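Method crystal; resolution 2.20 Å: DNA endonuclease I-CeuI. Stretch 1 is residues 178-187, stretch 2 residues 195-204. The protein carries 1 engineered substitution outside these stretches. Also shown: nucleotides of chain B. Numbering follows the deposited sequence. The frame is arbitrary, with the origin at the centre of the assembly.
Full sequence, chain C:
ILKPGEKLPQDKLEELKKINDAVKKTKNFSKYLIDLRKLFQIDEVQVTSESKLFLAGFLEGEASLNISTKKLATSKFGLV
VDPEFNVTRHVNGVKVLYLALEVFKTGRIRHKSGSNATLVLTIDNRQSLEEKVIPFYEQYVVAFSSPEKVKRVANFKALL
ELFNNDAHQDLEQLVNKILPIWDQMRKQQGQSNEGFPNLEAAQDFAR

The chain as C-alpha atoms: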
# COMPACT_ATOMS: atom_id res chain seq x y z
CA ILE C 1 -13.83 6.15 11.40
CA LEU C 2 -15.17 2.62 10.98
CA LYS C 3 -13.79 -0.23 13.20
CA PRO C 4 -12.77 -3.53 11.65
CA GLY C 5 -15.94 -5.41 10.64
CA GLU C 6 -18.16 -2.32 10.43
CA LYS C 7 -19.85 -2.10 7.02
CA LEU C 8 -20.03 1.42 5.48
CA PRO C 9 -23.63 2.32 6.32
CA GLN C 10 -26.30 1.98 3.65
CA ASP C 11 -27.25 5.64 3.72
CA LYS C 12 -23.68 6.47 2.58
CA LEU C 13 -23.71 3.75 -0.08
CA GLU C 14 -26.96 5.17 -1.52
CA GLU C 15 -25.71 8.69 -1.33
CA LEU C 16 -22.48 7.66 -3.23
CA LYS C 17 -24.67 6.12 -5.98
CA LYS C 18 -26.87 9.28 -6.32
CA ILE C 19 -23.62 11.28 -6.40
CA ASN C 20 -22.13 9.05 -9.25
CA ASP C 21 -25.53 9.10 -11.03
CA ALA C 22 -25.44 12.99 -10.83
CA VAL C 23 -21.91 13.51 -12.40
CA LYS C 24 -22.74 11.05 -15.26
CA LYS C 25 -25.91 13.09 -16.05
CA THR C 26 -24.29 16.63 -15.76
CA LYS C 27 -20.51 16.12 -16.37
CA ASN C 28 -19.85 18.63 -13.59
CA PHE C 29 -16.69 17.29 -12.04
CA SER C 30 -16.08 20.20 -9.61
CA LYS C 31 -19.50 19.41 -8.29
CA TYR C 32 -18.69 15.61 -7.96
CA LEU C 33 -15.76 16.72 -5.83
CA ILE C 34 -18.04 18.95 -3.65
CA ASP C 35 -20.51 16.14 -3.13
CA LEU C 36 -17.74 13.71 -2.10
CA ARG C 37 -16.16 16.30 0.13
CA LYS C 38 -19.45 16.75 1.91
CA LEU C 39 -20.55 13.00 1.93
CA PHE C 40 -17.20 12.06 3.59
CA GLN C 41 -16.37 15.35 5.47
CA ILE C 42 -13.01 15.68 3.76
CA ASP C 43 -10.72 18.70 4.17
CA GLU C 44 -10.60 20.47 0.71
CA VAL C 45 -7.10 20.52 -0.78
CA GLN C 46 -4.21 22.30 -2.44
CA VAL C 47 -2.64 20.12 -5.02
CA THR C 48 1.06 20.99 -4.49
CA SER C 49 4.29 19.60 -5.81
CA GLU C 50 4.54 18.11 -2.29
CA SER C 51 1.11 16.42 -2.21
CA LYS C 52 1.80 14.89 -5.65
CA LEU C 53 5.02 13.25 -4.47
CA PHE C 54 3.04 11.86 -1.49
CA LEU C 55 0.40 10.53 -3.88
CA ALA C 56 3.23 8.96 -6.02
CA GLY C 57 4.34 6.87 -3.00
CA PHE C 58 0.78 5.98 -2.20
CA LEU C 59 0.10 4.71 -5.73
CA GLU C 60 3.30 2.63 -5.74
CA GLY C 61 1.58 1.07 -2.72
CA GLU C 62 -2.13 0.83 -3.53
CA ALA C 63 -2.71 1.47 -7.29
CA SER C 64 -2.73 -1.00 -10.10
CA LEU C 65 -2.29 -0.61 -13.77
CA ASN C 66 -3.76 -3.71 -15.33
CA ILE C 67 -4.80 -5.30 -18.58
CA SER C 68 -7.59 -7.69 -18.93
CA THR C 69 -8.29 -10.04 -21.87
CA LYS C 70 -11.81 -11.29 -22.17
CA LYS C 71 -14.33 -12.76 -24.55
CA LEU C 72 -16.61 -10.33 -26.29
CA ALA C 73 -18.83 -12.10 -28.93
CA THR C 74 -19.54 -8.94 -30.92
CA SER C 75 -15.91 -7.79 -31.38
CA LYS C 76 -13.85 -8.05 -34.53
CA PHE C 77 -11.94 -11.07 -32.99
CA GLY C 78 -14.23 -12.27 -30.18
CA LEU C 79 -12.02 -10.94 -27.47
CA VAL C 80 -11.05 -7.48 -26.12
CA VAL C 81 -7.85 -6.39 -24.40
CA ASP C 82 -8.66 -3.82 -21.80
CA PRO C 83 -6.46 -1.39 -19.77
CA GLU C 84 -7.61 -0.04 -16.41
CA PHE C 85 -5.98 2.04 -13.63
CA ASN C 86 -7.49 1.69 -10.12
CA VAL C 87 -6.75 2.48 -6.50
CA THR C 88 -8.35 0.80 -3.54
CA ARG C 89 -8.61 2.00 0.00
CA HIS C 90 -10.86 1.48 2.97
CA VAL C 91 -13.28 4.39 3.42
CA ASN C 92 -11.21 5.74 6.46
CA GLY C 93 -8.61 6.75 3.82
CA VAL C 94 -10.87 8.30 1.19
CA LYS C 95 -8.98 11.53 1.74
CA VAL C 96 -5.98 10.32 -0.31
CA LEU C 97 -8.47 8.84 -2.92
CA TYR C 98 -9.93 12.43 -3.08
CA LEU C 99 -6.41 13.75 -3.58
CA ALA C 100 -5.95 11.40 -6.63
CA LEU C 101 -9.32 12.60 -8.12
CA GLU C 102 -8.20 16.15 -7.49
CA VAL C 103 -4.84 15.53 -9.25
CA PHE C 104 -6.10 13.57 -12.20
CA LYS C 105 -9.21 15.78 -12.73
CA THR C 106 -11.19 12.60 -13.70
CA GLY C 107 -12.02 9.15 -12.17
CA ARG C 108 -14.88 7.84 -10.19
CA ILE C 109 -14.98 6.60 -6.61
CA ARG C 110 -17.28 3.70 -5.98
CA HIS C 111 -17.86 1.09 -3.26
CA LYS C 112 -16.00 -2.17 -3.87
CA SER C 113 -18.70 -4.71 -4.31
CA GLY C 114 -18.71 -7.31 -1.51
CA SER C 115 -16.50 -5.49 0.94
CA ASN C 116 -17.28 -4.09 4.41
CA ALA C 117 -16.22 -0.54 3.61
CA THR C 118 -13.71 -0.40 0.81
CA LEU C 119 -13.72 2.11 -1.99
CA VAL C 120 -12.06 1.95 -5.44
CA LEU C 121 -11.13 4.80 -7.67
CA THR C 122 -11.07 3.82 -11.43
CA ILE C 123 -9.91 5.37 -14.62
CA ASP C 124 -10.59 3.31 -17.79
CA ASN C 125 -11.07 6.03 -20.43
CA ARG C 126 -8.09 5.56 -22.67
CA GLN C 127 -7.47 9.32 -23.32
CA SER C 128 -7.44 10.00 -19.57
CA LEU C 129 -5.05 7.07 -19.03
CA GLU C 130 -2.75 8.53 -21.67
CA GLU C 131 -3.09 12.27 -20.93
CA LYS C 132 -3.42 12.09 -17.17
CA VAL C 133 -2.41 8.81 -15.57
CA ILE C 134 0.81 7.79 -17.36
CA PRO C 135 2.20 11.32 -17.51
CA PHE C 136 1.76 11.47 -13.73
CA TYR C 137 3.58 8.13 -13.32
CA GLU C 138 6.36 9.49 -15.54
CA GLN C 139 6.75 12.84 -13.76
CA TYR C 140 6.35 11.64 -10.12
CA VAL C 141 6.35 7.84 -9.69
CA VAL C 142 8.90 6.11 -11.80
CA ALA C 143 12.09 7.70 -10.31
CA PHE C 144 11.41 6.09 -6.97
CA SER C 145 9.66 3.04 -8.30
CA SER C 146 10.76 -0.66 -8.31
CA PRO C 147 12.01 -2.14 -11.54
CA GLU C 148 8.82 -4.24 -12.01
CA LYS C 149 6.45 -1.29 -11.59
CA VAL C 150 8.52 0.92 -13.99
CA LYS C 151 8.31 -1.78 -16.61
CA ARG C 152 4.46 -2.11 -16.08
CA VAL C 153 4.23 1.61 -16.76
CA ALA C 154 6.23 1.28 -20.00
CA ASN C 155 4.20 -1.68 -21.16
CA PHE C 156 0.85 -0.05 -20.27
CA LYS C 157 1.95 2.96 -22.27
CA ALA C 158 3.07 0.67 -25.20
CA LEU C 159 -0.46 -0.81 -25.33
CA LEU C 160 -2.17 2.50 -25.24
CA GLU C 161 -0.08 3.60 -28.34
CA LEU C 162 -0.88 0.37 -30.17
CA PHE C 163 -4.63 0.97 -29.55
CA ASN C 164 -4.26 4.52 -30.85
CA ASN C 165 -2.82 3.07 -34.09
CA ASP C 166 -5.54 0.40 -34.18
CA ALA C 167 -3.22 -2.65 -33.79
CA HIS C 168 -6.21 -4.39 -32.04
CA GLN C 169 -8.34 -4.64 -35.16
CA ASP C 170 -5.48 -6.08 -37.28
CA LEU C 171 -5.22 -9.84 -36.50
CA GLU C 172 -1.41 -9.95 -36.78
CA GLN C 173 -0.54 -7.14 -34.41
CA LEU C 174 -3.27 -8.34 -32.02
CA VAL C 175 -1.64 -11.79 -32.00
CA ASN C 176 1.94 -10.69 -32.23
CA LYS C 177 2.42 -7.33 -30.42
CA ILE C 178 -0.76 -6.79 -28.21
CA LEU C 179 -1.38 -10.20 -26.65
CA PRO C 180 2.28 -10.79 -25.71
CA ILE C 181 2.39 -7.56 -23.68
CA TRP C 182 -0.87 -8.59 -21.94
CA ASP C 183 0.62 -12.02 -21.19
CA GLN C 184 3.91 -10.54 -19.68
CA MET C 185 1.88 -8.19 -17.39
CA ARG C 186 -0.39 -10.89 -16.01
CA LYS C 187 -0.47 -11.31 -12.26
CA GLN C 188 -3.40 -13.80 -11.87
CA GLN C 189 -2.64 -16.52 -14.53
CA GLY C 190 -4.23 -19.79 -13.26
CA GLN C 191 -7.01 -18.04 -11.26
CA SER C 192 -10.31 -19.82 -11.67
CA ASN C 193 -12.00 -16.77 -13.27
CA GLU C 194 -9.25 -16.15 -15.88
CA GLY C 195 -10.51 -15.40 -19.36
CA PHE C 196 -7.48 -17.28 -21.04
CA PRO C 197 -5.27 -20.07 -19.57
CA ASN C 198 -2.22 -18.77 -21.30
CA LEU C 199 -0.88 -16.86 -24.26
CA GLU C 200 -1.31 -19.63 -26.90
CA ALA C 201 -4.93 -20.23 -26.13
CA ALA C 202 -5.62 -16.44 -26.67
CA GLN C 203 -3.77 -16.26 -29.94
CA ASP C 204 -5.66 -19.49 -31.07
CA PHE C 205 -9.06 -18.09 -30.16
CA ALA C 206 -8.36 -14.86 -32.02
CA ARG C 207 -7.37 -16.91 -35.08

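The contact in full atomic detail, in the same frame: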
# COMPACT_ATOMS: atom_id res chain seq x y z
N ILE C 178 0.15 -7.03 -29.34
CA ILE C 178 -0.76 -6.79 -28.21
C ILE C 178 -0.84 -7.89 -27.14
O ILE C 178 -0.56 -7.65 -25.94
CB ILE C 178 -2.15 -6.35 -28.70
CG1 ILE C 178 -2.00 -5.00 -29.45
CG2 ILE C 178 -3.19 -6.38 -27.54
CD1 ILE C 178 -3.39 -4.40 -29.92
N LEU C 179 -1.16 -9.10 -27.57
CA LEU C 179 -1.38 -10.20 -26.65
C LEU C 179 -0.13 -10.56 -25.83
O LEU C 179 -0.22 -10.82 -24.60
CB LEU C 179 -1.94 -11.42 -27.42
CG LEU C 179 -3.41 -11.83 -27.36
CD1 LEU C 179 -4.32 -10.83 -26.58
CD2 LEU C 179 -4.02 -12.28 -28.70
N PRO C 180 1.06 -10.54 -26.48
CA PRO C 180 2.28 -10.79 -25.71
C PRO C 180 2.56 -9.77 -24.63
O PRO C 180 3.09 -10.13 -23.63
CB PRO C 180 3.41 -10.74 -26.78
CG PRO C 180 2.77 -11.11 -28.06
CD PRO C 180 1.37 -10.39 -27.94
N ILE C 181 2.26 -8.50 -24.83
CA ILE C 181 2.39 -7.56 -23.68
C ILE C 181 1.38 -7.89 -22.58
O ILE C 181 1.75 -7.91 -21.39
CB ILE C 181 2.13 -6.07 -24.12
CG1 ILE C 181 3.24 -5.58 -25.05
CG2 ILE C 181 2.02 -5.23 -22.91
CD1 ILE C 181 2.70 -4.47 -26.01
N TRP C 182 0.12 -8.11 -22.94
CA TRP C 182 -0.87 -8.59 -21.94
C TRP C 182 -0.39 -9.74 -21.10
O TRP C 182 -0.49 -9.74 -19.88
CB TRP C 182 -2.18 -8.99 -22.64
CG TRP C 182 -3.03 -10.00 -21.84
CD1 TRP C 182 -3.80 -9.75 -20.77
CD2 TRP C 182 -3.22 -11.39 -22.15
NE1 TRP C 182 -4.38 -10.91 -20.29
CE2 TRP C 182 -4.11 -11.91 -21.19
CE3 TRP C 182 -2.72 -12.24 -23.15
CZ2 TRP C 182 -4.49 -13.29 -21.18
CZ3 TRP C 182 -3.14 -13.59 -23.16
CH2 TRP C 182 -4.00 -14.10 -22.18
N ASP C 183 0.12 -10.78 -21.80
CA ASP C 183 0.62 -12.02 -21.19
C ASP C 183 1.75 -11.74 -20.19
O ASP C 183 1.74 -12.27 -19.12
CB ASP C 183 1.24 -12.92 -22.33
CG ASP C 183 1.91 -14.17 -21.77
OD1 ASP C 183 1.23 -14.91 -21.06
OD2 ASP C 183 3.12 -14.36 -22.03
N GLN C 184 2.74 -10.93 -20.57
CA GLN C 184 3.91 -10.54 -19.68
C GLN C 184 3.44 -9.74 -18.45
O GLN C 184 4.01 -9.84 -17.34
CB GLN C 184 4.88 -9.67 -20.51
CG GLN C 184 5.77 -10.42 -21.48
CD GLN C 184 6.17 -9.65 -22.76
OE1 GLN C 184 6.22 -10.25 -23.87
NE2 GLN C 184 6.50 -8.35 -22.62
N MET C 185 2.37 -8.96 -18.59
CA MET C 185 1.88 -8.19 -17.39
C MET C 185 0.91 -8.92 -16.50
O MET C 185 0.47 -8.36 -15.41
CB MET C 185 1.24 -6.89 -17.81
CG MET C 185 2.10 -6.10 -18.76
SD MET C 185 1.21 -4.63 -19.23
CE MET C 185 1.19 -3.82 -17.57
N ARG C 186 0.57 -10.18 -16.88
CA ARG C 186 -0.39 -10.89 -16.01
C ARG C 186 0.05 -11.13 -14.60
O ARG C 186 1.19 -11.43 -14.34
CB ARG C 186 -0.88 -12.19 -16.61
CG ARG C 186 -1.58 -12.03 -17.90
CD ARG C 186 -2.03 -13.40 -18.38
NE ARG C 186 -3.12 -13.94 -17.56
CZ ARG C 186 -3.78 -15.04 -17.88
NH1 ARG C 186 -3.39 -15.79 -18.96
NH2 ARG C 186 -4.78 -15.40 -17.10
N LYS C 187 -0.85 -11.03 -13.65
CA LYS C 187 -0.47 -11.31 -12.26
C LYS C 187 -1.34 -12.42 -11.67
O LYS C 187 -1.01 -12.98 -10.58
CB LYS C 187 -0.81 -10.07 -11.46
CG LYS C 187 0.27 -9.39 -10.77
CD LYS C 187 1.19 -8.77 -11.65
CE LYS C 187 2.54 -9.11 -11.18
NZ LYS C 187 2.52 -9.37 -9.75
N GLY C 195 -9.82 -15.34 -18.11
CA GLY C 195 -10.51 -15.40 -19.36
C GLY C 195 -9.74 -16.38 -20.30
O GLY C 195 -10.40 -17.11 -21.04
N PHE C 196 -8.38 -16.30 -20.32
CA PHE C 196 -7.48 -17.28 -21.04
C PHE C 196 -6.40 -17.92 -20.18
O PHE C 196 -5.68 -17.23 -19.38
CB PHE C 196 -6.91 -16.76 -22.38
CG PHE C 196 -7.99 -16.32 -23.34
CD1 PHE C 196 -8.51 -14.99 -23.29
CD2 PHE C 196 -8.55 -17.22 -24.25
CE1 PHE C 196 -9.51 -14.59 -24.10
CE2 PHE C 196 -9.61 -16.82 -25.11
CZ PHE C 196 -10.11 -15.49 -25.04
N PRO C 197 -6.25 -19.28 -20.32
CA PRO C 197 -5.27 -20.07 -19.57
C PRO C 197 -3.88 -19.53 -19.73
O PRO C 197 -3.10 -19.65 -18.79
CB PRO C 197 -5.27 -21.46 -20.32
CG PRO C 197 -6.42 -21.51 -21.07
CD PRO C 197 -7.04 -20.12 -21.23
N ASN C 198 -3.56 -19.10 -20.95
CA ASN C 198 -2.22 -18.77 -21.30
C ASN C 198 -2.19 -18.04 -22.58
O ASN C 198 -3.21 -17.84 -23.17
CB ASN C 198 -1.25 -20.01 -21.38
CG ASN C 198 -1.52 -20.98 -22.59
OD1 ASN C 198 -2.56 -20.92 -23.30
ND2 ASN C 198 -0.53 -21.90 -22.81
N LEU C 199 -1.01 -17.61 -23.01
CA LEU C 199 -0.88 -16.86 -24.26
C LEU C 199 -1.36 -17.56 -25.58
O LEU C 199 -2.04 -16.93 -26.47
CB LEU C 199 0.60 -16.38 -24.33
CG LEU C 199 0.95 -15.64 -25.61
CD1 LEU C 199 0.11 -14.29 -25.79
CD2 LEU C 199 2.34 -15.34 -25.83
N GLU C 200 -1.03 -18.86 -25.71
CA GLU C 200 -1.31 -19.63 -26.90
C GLU C 200 -2.79 -19.75 -27.16
O GLU C 200 -3.24 -19.61 -28.29
CB GLU C 200 -0.73 -21.07 -26.72
CG GLU C 200 0.83 -21.28 -26.90
CD GLU C 200 1.73 -20.64 -25.80
OE1 GLU C 200 1.27 -20.25 -24.68
OE2 GLU C 200 2.95 -20.52 -26.08
N ALA C 201 -3.53 -20.15 -26.12
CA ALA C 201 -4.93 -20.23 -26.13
C ALA C 201 -5.61 -18.92 -26.62
O ALA C 201 -6.65 -19.00 -27.30
CB ALA C 201 -5.42 -20.60 -24.74
N ALA C 202 -5.03 -17.76 -26.31
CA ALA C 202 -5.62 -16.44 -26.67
C ALA C 202 -5.33 -16.09 -28.12
O ALA C 202 -6.23 -15.60 -28.87
CB ALA C 202 -5.13 -15.33 -25.72
N GLN C 203 -4.07 -16.31 -28.53
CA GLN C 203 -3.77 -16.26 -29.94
C GLN C 203 -4.60 -17.27 -30.79
O GLN C 203 -4.94 -16.91 -31.91
CB GLN C 203 -2.27 -16.49 -30.14
CG GLN C 203 -1.35 -15.48 -29.46
CD GLN C 203 0.08 -15.96 -29.32
OE1 GLN C 203 0.35 -17.12 -29.00
NE2 GLN C 203 0.99 -15.08 -29.55
N ASP C 204 -4.95 -18.47 -30.28
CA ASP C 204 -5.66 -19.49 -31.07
C ASP C 204 -7.09 -19.03 -31.24
O ASP C 204 -7.71 -19.21 -32.27
CB ASP C 204 -5.78 -20.91 -30.34
CG ASP C 204 -4.47 -21.76 -30.27
OD1 ASP C 204 -3.45 -21.42 -30.96
OD2 ASP C 204 -4.46 -22.76 -29.46
P DC B 18 -3.70 -8.80 -13.64
OP1 DC B 18 -3.47 -10.19 -14.04
OP2 DC B 18 -2.63 -7.82 -13.87
O5' DC B 18 -4.90 -8.12 -14.44
C5' DC B 18 -6.08 -8.67 -15.12
C4' DC B 18 -7.00 -9.49 -14.22
O4' DC B 18 -7.45 -8.68 -13.12
C3' DC B 18 -8.30 -9.96 -14.85
O3' DC B 18 -8.07 -11.23 -15.45
C2' DC B 18 -9.36 -10.02 -13.72
C1' DC B 18 -8.82 -8.92 -12.82
N1 DC B 18 -9.52 -7.52 -12.69
C2 DC B 18 -10.77 -7.54 -12.12
O2 DC B 18 -11.16 -8.68 -11.92
N3 DC B 18 -11.49 -6.38 -11.85
C4 DC B 18 -10.90 -5.23 -12.12
N4 DC B 18 -11.64 -4.14 -11.86
C5 DC B 18 -9.60 -5.15 -12.73
C6 DC B 18 -8.92 -6.32 -13.02
P DA B 17 -1.32 -5.39 -8.55
OP1 DA B 17 -0.06 -6.14 -8.54
OP2 DA B 17 -1.42 -4.06 -9.24
O5' DA B 17 -2.51 -6.23 -9.26
C5' DA B 17 -2.71 -7.69 -8.93
C4' DA B 17 -3.82 -8.23 -9.82
O4' DA B 17 -5.07 -7.69 -9.25
C3' DA B 17 -3.79 -7.70 -11.22
O3' DA B 17 -3.92 -8.80 -12.07
C2' DA B 17 -5.06 -6.76 -11.27
C1' DA B 17 -5.97 -7.37 -10.23
N9 DA B 17 -7.15 -6.58 -9.74
C8 DA B 17 -7.32 -5.19 -9.58
N7 DA B 17 -8.49 -4.87 -9.12
C5 DA B 17 -9.19 -6.10 -9.02
C6 DA B 17 -10.51 -6.48 -8.62
N6 DA B 17 -11.50 -5.65 -8.25
N1 DA B 17 -10.83 -7.80 -8.62
C2 DA B 17 -9.89 -8.71 -9.01
N3 DA B 17 -8.60 -8.50 -9.37
C4 DA B 17 -8.34 -7.15 -9.37
P DC B 19 -8.91 -11.70 -16.72
OP1 DC B 19 -8.44 -13.11 -16.92
OP2 DC B 19 -8.51 -10.80 -17.87
O5' DC B 19 -10.44 -11.65 -16.44
C5' DC B 19 -10.97 -12.34 -15.33
C4' DC B 19 -12.49 -12.34 -15.51
O4' DC B 19 -12.99 -11.10 -14.95
C3' DC B 19 -12.97 -12.34 -16.94
O3' DC B 19 -13.98 -13.36 -16.94
C2' DC B 19 -13.50 -10.90 -17.19
C1' DC B 19 -13.86 -10.39 -15.78
N1 DC B 19 -13.54 -8.89 -15.47
C2 DC B 19 -14.56 -8.10 -14.99
O2 DC B 19 -15.70 -8.60 -14.89
N3 DC B 19 -14.30 -6.78 -14.75
C4 DC B 19 -13.13 -6.21 -14.95
N4 DC B 19 -13.01 -4.91 -14.64
C5 DC B 19 -12.06 -7.01 -15.42
C6 DC B 19 -12.32 -8.31 -15.68
O HOH W 1 1.66 -17.50 -21.48

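Two helical segments of one chain pack here in nearly opposite directions: the helix that runs through the first stretch and the helix of the second stretch lie at 152° to each other, their axes approaching to 10.2 Å. The backbones come nearest where Asp 183 CA lies 5.9 Å from Leu 199 CA.

Leu 199 is the knob. With chi1 t and chi2 p, its side chain sits in a hole formed by Leu 179, Pro 180, Trp 182 and Asp 183. Leu 199 CD1 lies 3.9 Å from Leu 179 CB and 3.9 Å from Pro 180 N. Proline has no amide hydrogen to offer the preceding turn, and the helix kinks there. Leu 179 itself points toward the second helix with chi1 -104° and chi2 7°, both between wells. In this pose Leu 179 CG reaches to 4.2 Å from Ala 202 CB, while Leu 179 CD2 lies 4.2 Å from Gln 203 CG.

Trp 182 starts out sideways, but chi1 t and chi2 78° carry its indole to the second stretch. The six-membered ring meets Ala 202, with Trp 182 CZ3 3.7 Å from Ala 202 CB; the small methyl, pointing toward the first helix, lets the broad ring come close. Trp 182 CH2 also packs 3.9 Å from Phe 196 CB. Phe 196, with chi1 m, directs the end of its side chain away, so it is the base of that side chain that meets the indole.

The polar contacts cluster toward the loop before the second helix. Asp 183, chi1 t, packs its CG 3.6 Å from Leu 199 CB, and its carboxylate reaches a water: Asp 183 OD1 accepts from the water oxygen at 2.7 Å, and that water accepts from Leu 199 N at 3.1 Å. An amide in the first turn of a helix has no carbonyl one helical turn earlier to accept its bond, and the bridge supplies a partner. Asn 198, the N-cap, meets the same need within its own stretch: chi1 p lets Asn 198 OD1 accept from Ala 201 N at 3.1 Å.

Past the first helix, Arg 186 extends through chi1 m, chi2 t and chi3 p to present its guanidinium edge to a carbonyl. Arg 186 NH1 donates to Phe 196 O at 2.7 Å, and Arg 186 NH2 adds a weak bond to Phe 196 O at 3.1 Å. Nearby, Lys 187 N donates to DC18 OP1 at 2.8 Å, and Gly 195 N to DC19 OP1 at 2.9 Å.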